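Local coordinates for phage-like element PBSX protein XepA (Bacillus subtilis, PDB 6IA5) that is of unknown function and does not seem to be involved in host cell lysis, although this pentameric protein belongs to a prophage lytic cassette, at residues Ala47-Ala53 / Val124-Gln130; Arg78-Ile84 / Thr95-Val101. All blocks are in the same frame, centred on the assembly; numbering follows the deposited sequence. Where two conformers were deposited one is given.

Contact 1 (Ala47-Ala53 / Val124-Gln130)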
loop_
_atom_site.group_PDB
_atom_site.type_symbol
_atom_site.label_atom_id
_atom_site.label_comp_id
_atom_site.label_asym_id
_atom_site.label_seq_id
_atom_site.Cartn_x
_atom_site.Cartn_y
_atom_site.Cartn_z
ATOM N N ALA E 47 14.317 46.197 -4.440
ATOM C CA ALA E 47 15.655 45.743 -4.061
ATOM C C ALA E 47 15.995 46.196 -2.636
ATOM O O ALA E 47 15.698 47.319 -2.274
ATOM C CB ALA E 47 16.661 46.254 -5.065
ATOM N N LEU E 48 16.585 45.307 -1.834
ATOM C CA LEU E 48 16.864 45.557 -0.426
ATOM C C LEU E 48 18.341 45.920 -0.258
ATOM O O LEU E 48 19.191 45.398 -0.974
ATOM C CB LEU E 48 16.549 44.290 0.380
ATOM C CG LEU E 48 15.076 43.871 0.453
ATOM C CD1 LEU E 48 14.951 42.450 0.994
ATOM C CD2 LEU E 48 14.264 44.834 1.312
ATOM N N LYS E 49 18.635 46.777 0.728
ATOM C CA LYS E 49 20.013 47.060 1.106
ATOM C C LYS E 49 20.563 45.841 1.839
ATOM O O LYS E 49 19.793 44.958 2.230
ATOM C CB LYS E 49 20.091 48.316 1.978
ATOM C CG LYS E 49 19.538 49.583 1.340
ATOM C CD LYS E 49 18.222 50.015 1.906
ATOM C CE LYS E 49 18.392 50.955 3.074
ATOM N NZ LYS E 49 19.290 52.067 2.688
ATOM N N ALA E 50 21.888 45.797 2.026
ATOM C CA ALA E 50 22.497 44.745 2.826
ATOM C C ALA E 50 21.811 44.686 4.183
ATOM O O ALA E 50 21.611 45.729 4.811
ATOM C CB ALA E 50 23.982 44.991 2.979
ATOM N N THR E 51 21.433 43.468 4.610
ATOM C CA THR E 51 20.851 43.194 5.925
ATOM C C THR E 51 19.387 43.643 6.022
ATOM O O THR E 51 18.749 43.312 7.013
ATOM C CB THR E 51 21.698 43.929 6.995
ATOM O OG1 THR E 51 22.927 43.274 7.315
ATOM C CG2 THR E 51 20.971 44.501 8.192
ATOM N N GLU E 52 18.858 44.390 5.040
ATOM C CA GLU E 52 17.495 44.889 5.141
ATOM C C GLU E 52 16.496 43.740 4.916
ATOM O O GLU E 52 16.746 42.819 4.131
ATOM C CB GLU E 52 17.288 45.996 4.101
ATOM C CG GLU E 52 16.005 46.781 4.291
ATOM C CD GLU E 52 15.660 47.755 3.179
ATOM O OE1 GLU E 52 16.420 47.835 2.172
ATOM O OE2 GLU E 52 14.621 48.438 3.323
ATOM N N ALA E 53 15.353 43.816 5.609
ATOM C CA ALA E 53 14.294 42.819 5.535
ATOM C C ALA E 53 13.066 43.396 4.837
ATOM O O ALA E 53 12.766 44.582 4.968
ATOM C CB ALA E 53 13.928 42.333 6.911
ATOM N N VAL E 124 14.914 38.286 4.542
ATOM C CA VAL E 124 16.052 39.043 5.055
ATOM C C VAL E 124 17.203 38.953 4.056
ATOM O O VAL E 124 17.726 37.863 3.814
ATOM C CB VAL E 124 16.490 38.562 6.451
ATOM C CG1 VAL E 124 17.681 39.362 6.984
ATOM C CG2 VAL E 124 15.336 38.578 7.454
ATOM N N ASN E 125 17.597 40.101 3.483
ATOM C CA ASN E 125 18.714 40.144 2.541
ATOM C C ASN E 125 20.025 39.905 3.298
ATOM O O ASN E 125 20.131 40.289 4.463
ATOM C CB ASN E 125 18.757 41.473 1.778
ATOM C CG ASN E 125 19.815 41.516 0.695
ATOM O OD1 ASN E 125 20.133 40.495 0.090
ATOM N ND2 ASN E 125 20.362 42.696 0.445
ATOM N N GLY E 126 20.994 39.253 2.645
ATOM C CA GLY E 126 22.296 38.998 3.243
ATOM C C GLY E 126 23.181 40.257 3.218
ATOM O O GLY E 126 22.674 41.378 3.107
ATOM N N ASN E 127 24.501 40.055 3.251
ATOM C CA ASN E 127 25.468 41.129 3.463
ATOM C C ASN E 127 25.749 41.971 2.209
ATOM O O ASN E 127 26.557 42.889 2.272
ATOM C CB ASN E 127 26.755 40.599 4.107
ATOM C CG ASN E 127 27.492 39.594 3.245
ATOM O OD1 ASN E 127 27.355 39.567 2.021
ATOM N ND2 ASN E 127 28.283 38.748 3.876
ATOM N N LEU E 128 25.075 41.700 1.082
ATOM C CA LEU E 128 25.281 42.514 -0.111
ATOM C C LEU E 128 23.947 43.062 -0.621
ATOM O O LEU E 128 22.962 42.335 -0.695
ATOM C CB LEU E 128 26.004 41.704 -1.192
ATOM C CG LEU E 128 27.502 41.481 -0.973
ATOM C CD1 LEU E 128 28.053 40.458 -1.974
ATOM C CD2 LEU E 128 28.284 42.800 -1.041
ATOM N N GLN E 129 23.938 44.348 -0.983
ATOM C CA GLN E 129 22.758 45.019 -1.501
ATOM C C GLN E 129 22.275 44.324 -2.773
ATOM O O GLN E 129 23.078 43.972 -3.625
ATOM C CB GLN E 129 23.083 46.489 -1.774
ATOM C CG GLN E 129 22.007 47.218 -2.557
ATOM C CD GLN E 129 22.080 48.709 -2.330
ATOM O OE1 GLN E 129 22.446 49.189 -1.260
ATOM N NE2 GLN E 129 21.749 49.465 -3.356
ATOM N N GLN E 130 20.954 44.137 -2.905
ATOM C CA GLN E 130 20.406 43.528 -4.106
ATOM C C GLN E 130 20.330 44.581 -5.208
ATOM O O GLN E 130 20.094 45.751 -4.936
ATOM C CB GLN E 130 18.974 43.033 -3.866
ATOM C CG GLN E 130 18.821 41.939 -2.823
ATOM C CD GLN E 130 17.360 41.737 -2.489
ATOM O OE1 GLN E 130 16.535 42.632 -2.646
ATOM N NE2 GLN E 130 17.010 40.546 -2.031
HETATM O O HOH W 1 23.215 48.314 1.061
#

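Contact 2 (Arg78-Ile84 / Thr95-Val101)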
loop_
_atom_site.group_PDB
_atom_site.type_symbol
_atom_site.label_atom_id
_atom_site.label_comp_id
_atom_site.label_asym_id
_atom_site.label_seq_id
_atom_site.Cartn_x
_atom_site.Cartn_y
_atom_site.Cartn_z
ATOM N N ARG E 78 21.501 38.568 -5.160
ATOM C CA ARG E 78 22.391 38.301 -4.035
ATOM C C ARG E 78 21.675 37.379 -3.053
ATOM O O ARG E 78 20.448 37.349 -3.025
ATOM C CB ARG E 78 22.729 39.596 -3.281
ATOM C CG ARG E 78 23.381 40.676 -4.128
ATOM C CD ARG E 78 24.787 40.271 -4.518
ATOM N NE ARG E 78 25.334 41.321 -5.366
ATOM C CZ ARG E 78 26.557 41.343 -5.870
ATOM N NH1 ARG E 78 26.876 42.273 -6.749
ATOM N NH2 ARG E 78 27.454 40.441 -5.509
ATOM N N GLU E 79 22.447 36.719 -2.185
ATOM C CA GLU E 79 21.868 35.738 -1.287
ATOM C C GLU E 79 21.056 36.407 -0.168
ATOM O O GLU E 79 21.308 37.549 0.240
ATOM C CB GLU E 79 22.940 34.789 -0.756
ATOM C CG GLU E 79 23.705 35.393 0.401
ATOM C CD GLU E 79 24.782 34.551 1.032
ATOM O OE1 GLU E 79 25.251 34.935 2.108
ATOM O OE2 GLU E 79 25.156 33.532 0.452
ATOM N N GLY E 80 20.073 35.648 0.321
ATOM C CA GLY E 80 19.200 36.063 1.409
ATOM C C GLY E 80 18.498 34.846 1.996
ATOM O O GLY E 80 18.866 33.715 1.685
ATOM N N THR E 81 17.488 35.097 2.838
ATOM C CA THR E 81 16.727 34.035 3.477
ATOM C C THR E 81 15.250 34.396 3.445
ATOM O O THR E 81 14.887 35.515 3.792
ATOM C CB THR E 81 17.161 33.840 4.931
ATOM O OG1 THR E 81 18.581 33.736 4.900
ATOM C CG2 THR E 81 16.617 32.571 5.553
ATOM N N LEU E 82 14.419 33.436 3.005
ATOM C CA LEU E 82 12.967 33.602 3.046
ATOM C C LEU E 82 12.385 32.816 4.225
ATOM O O LEU E 82 12.706 31.650 4.411
ATOM C CB LEU E 82 12.369 33.124 1.713
ATOM C CG LEU E 82 10.837 33.082 1.664
ATOM C CD1 LEU E 82 10.264 34.483 1.875
ATOM C CD2 LEU E 82 10.366 32.485 0.343
ATOM N N PHE E 83 11.533 33.478 5.007
ATOM C CA PHE E 83 10.841 32.873 6.135
ATOM C C PHE E 83 9.343 32.895 5.856
ATOM O O PHE E 83 8.814 33.900 5.387
ATOM C CB PHE E 83 11.077 33.689 7.421
ATOM C CG PHE E 83 12.525 33.740 7.849
ATOM C CD1 PHE E 83 13.106 32.692 8.550
ATOM C CD2 PHE E 83 13.327 34.819 7.501
ATOM C CE1 PHE E 83 14.453 32.721 8.888
ATOM C CE2 PHE E 83 14.665 34.858 7.867
ATOM C CZ PHE E 83 15.223 33.807 8.564
ATOM N N ILE E 84 8.676 31.780 6.165
ATOM C CA ILE E 84 7.226 31.732 6.202
ATOM C C ILE E 84 6.842 31.679 7.670
ATOM O O ILE E 84 7.310 30.803 8.400
ATOM C CB ILE E 84 6.644 30.522 5.431
ATOM C CG1 ILE E 84 7.048 30.541 3.952
ATOM C CG2 ILE E 84 5.125 30.480 5.602
ATOM C CD1 ILE E 84 6.452 29.372 3.137
ATOM N N THR E 95 8.253 31.203 13.228
ATOM C CA THR E 95 8.729 30.798 11.918
ATOM C C THR E 95 8.307 29.363 11.652
ATOM O O THR E 95 8.674 28.472 12.426
ATOM C CB THR E 95 10.262 30.868 11.836
ATOM O OG1 THR E 95 10.598 32.211 12.188
ATOM C CG2 THR E 95 10.763 30.572 10.437
ATOM N N THR E 96 7.590 29.128 10.548
ATOM C CA THR E 96 7.169 27.766 10.237
ATOM C C THR E 96 8.158 27.141 9.257
ATOM O O THR E 96 8.383 25.935 9.291
ATOM C CB THR E 96 5.771 27.730 9.616
ATOM O OG1 THR E 96 4.903 28.445 10.492
ATOM C CG2 THR E 96 5.263 26.325 9.354
ATOM N N ALA E 97 8.725 27.967 8.367
ATOM C CA ALA E 97 9.679 27.451 7.398
ATOM C C ALA E 97 10.690 28.535 7.075
ATOM O O ALA E 97 10.362 29.714 7.161
ATOM C CB ALA E 97 8.984 26.965 6.135
ATOM N N ALA E 98 11.883 28.097 6.665
ATOM C CA ALA E 98 12.947 29.028 6.309
ATOM C C ALA E 98 13.788 28.380 5.218
ATOM O O ALA E 98 14.144 27.203 5.329
ATOM C CB ALA E 98 13.786 29.319 7.540
ATOM N N VAL E 99 14.071 29.139 4.151
ATOM C CA VAL E 99 14.872 28.616 3.063
ATOM C C VAL E 99 15.943 29.644 2.710
ATOM O O VAL E 99 15.648 30.833 2.593
ATOM C CB VAL E 99 14.013 28.240 1.836
ATOM C CG1 VAL E 99 13.114 27.045 2.109
ATOM C CG2 VAL E 99 13.219 29.420 1.274
ATOM N N ASN E 100 17.179 29.154 2.548
ATOM C CA ASN E 100 18.265 29.965 2.015
ATOM C C ASN E 100 18.045 30.211 0.531
ATOM O O ASN E 100 17.716 29.306 -0.205
ATOM C CB ASN E 100 19.643 29.373 2.316
ATOM C CG ASN E 100 19.895 29.364 3.810
ATOM O OD1 ASN E 100 20.072 28.296 4.382
ATOM N ND2 ASN E 100 19.845 30.528 4.456
ATOM N N VAL E 101 18.233 31.458 0.107
ATOM C CA VAL E 101 18.086 31.816 -1.288
ATOM C C VAL E 101 19.478 32.193 -1.805
ATOM O O VAL E 101 20.022 33.220 -1.390
ATOM C CB VAL E 101 17.075 32.966 -1.424
ATOM C CG1 VAL E 101 16.942 33.452 -2.856
ATOM C CG2 VAL E 101 15.724 32.590 -0.843
#

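Contact 1 (Ala47-Ala53 / Val124-Gln130)
Five hydrogen bonds join Ala47-Ala53 to Val124-Gln130, and three run between backbone atoms: Asn125 N to Glu52 O (2.9 Å), Thr51 N to Gly126 O (2.9 Å) and Gln130 N to Leu48 O (2.9 Å). Only Ala53 and Val124 form a beta bridge, an antiparallel non-hydrogen-bonded pair with CA atoms 4.2 Å apart; residues 47-52 lead into the sheet as a loop, while the other chain segment leaves it after Asn125. Lys49-Glu52 is a type II turn, closed by Glu52 N to Lys49 O at 3.0 Å, with Thr51 at positive phi (75°).

Amide side chains supply the other two bonds. Asn125, at chi1 t, sends ND2 to Lys49 O (2.9 Å, 168°) and also to Leu128 O (2.9 Å), so one amide ties the turn to the loop following its own strand. Gln130 OE1 accepts from Leu48 N at 2.8 Å; since Gln130 N binds Leu48 O, this glutamine holds both polar backbone atoms of Leu48. A water donates to Gln129 OE1 (2.6 Å) and accepts from Ala50 N (3.0 Å).

Apolar contact is modest: Ala53 CB meets Val124 CG2 at 4.0 Å, and Leu48 CB lies 3.8 Å from Asn125 CB. Leu48 and Gln130 also touch Tyr123. The arrangement is that of paired connections at one end of a beta-sandwich, where strand 53-60 enters and strand 118-125 leaves a four-stranded antiparallel sheet.

Contact 2 (Arg78-Ile84 / Thr95-Val101)
Strands 80-84 and 97-101 run antiparallel, their axes 4.6 Å apart at closest approach and their directions 156° apart. Reciprocal backbone bonds mark the hydrogen-bonded pairs Gly80-Val101, Leu82-Val99 and Ile84-Ala97; Leu82 N to Val99 O and Val99 N to Leu82 O, for instance, both measure 2.9 Å.

The side chains divide between two faces. On one, the register places Leu82 CB 3.8 Å from Val99 CG2, in the conformer given (chi1 m), and 4.3 Å from Val101 CG2 (chi1 t), so Leu82 touches two residues of the partner strand. Ile84 CB likewise lies 4.3 Å from Ala97 CB. The rotamers of Leu82 (chi1 t, chi2 p) and Ile84 (chi1 m, chi2 t) carry their ends inward: both touch Thr109, and Val101 touches Ala74, on the opposing sheet.

The other face carries Thr81, Phe83, Ala98 and Asn100. Phe83, at chi1 -63° and chi2 -81°, has CD1 3.6 Å from Ala98 CB and 3.7 Å from Thr95 CG2, the methyl lying at the ring edge; the ring also makes a cation-pi contact with Arg122. The hydroxyls of Thr95 and Thr96 hydrogen-bond to Glu85 and Glu86 respectively.

Regularity fails at Ile84, whose O accepts from both Thr96 N (2.7 Å) and Ala97 N (3.2 Å). Two residues facing one define a classic beta bulge, here where the chain turns a corner at Thr96, within a beta hairpin whose second strand, 94-101, is the outermost of its beta-sandwich sheet within the chain.

In the fold
Both contacts belong to the sheet ordered 53-60, 118-125, 80-87, 94-101: contact 1 lies where loops meet at the ends of strands 53-60 and 118-125, contact 2 on the hairpin pair 80-87 and 94-101. The central strands and residues just beyond them are joined by probable hydrogen bonds, Val124 N to Thr81 O (2.9 Å) and Gly126 N to Glu79 O (3.0 Å). Contact 2 buries Leu82, Ile84 and Val101 between the sheets, its Phe83/Asn100 face being more exposed; contact 1 buries Leu48, Asn125 and Gln130, its turn lying nearer the surface. Contact 1 adds two amide side-chain bonds and a water to three backbone bonds; all seven in contact 2 are backbone-to-backbone, regular except at the bulge.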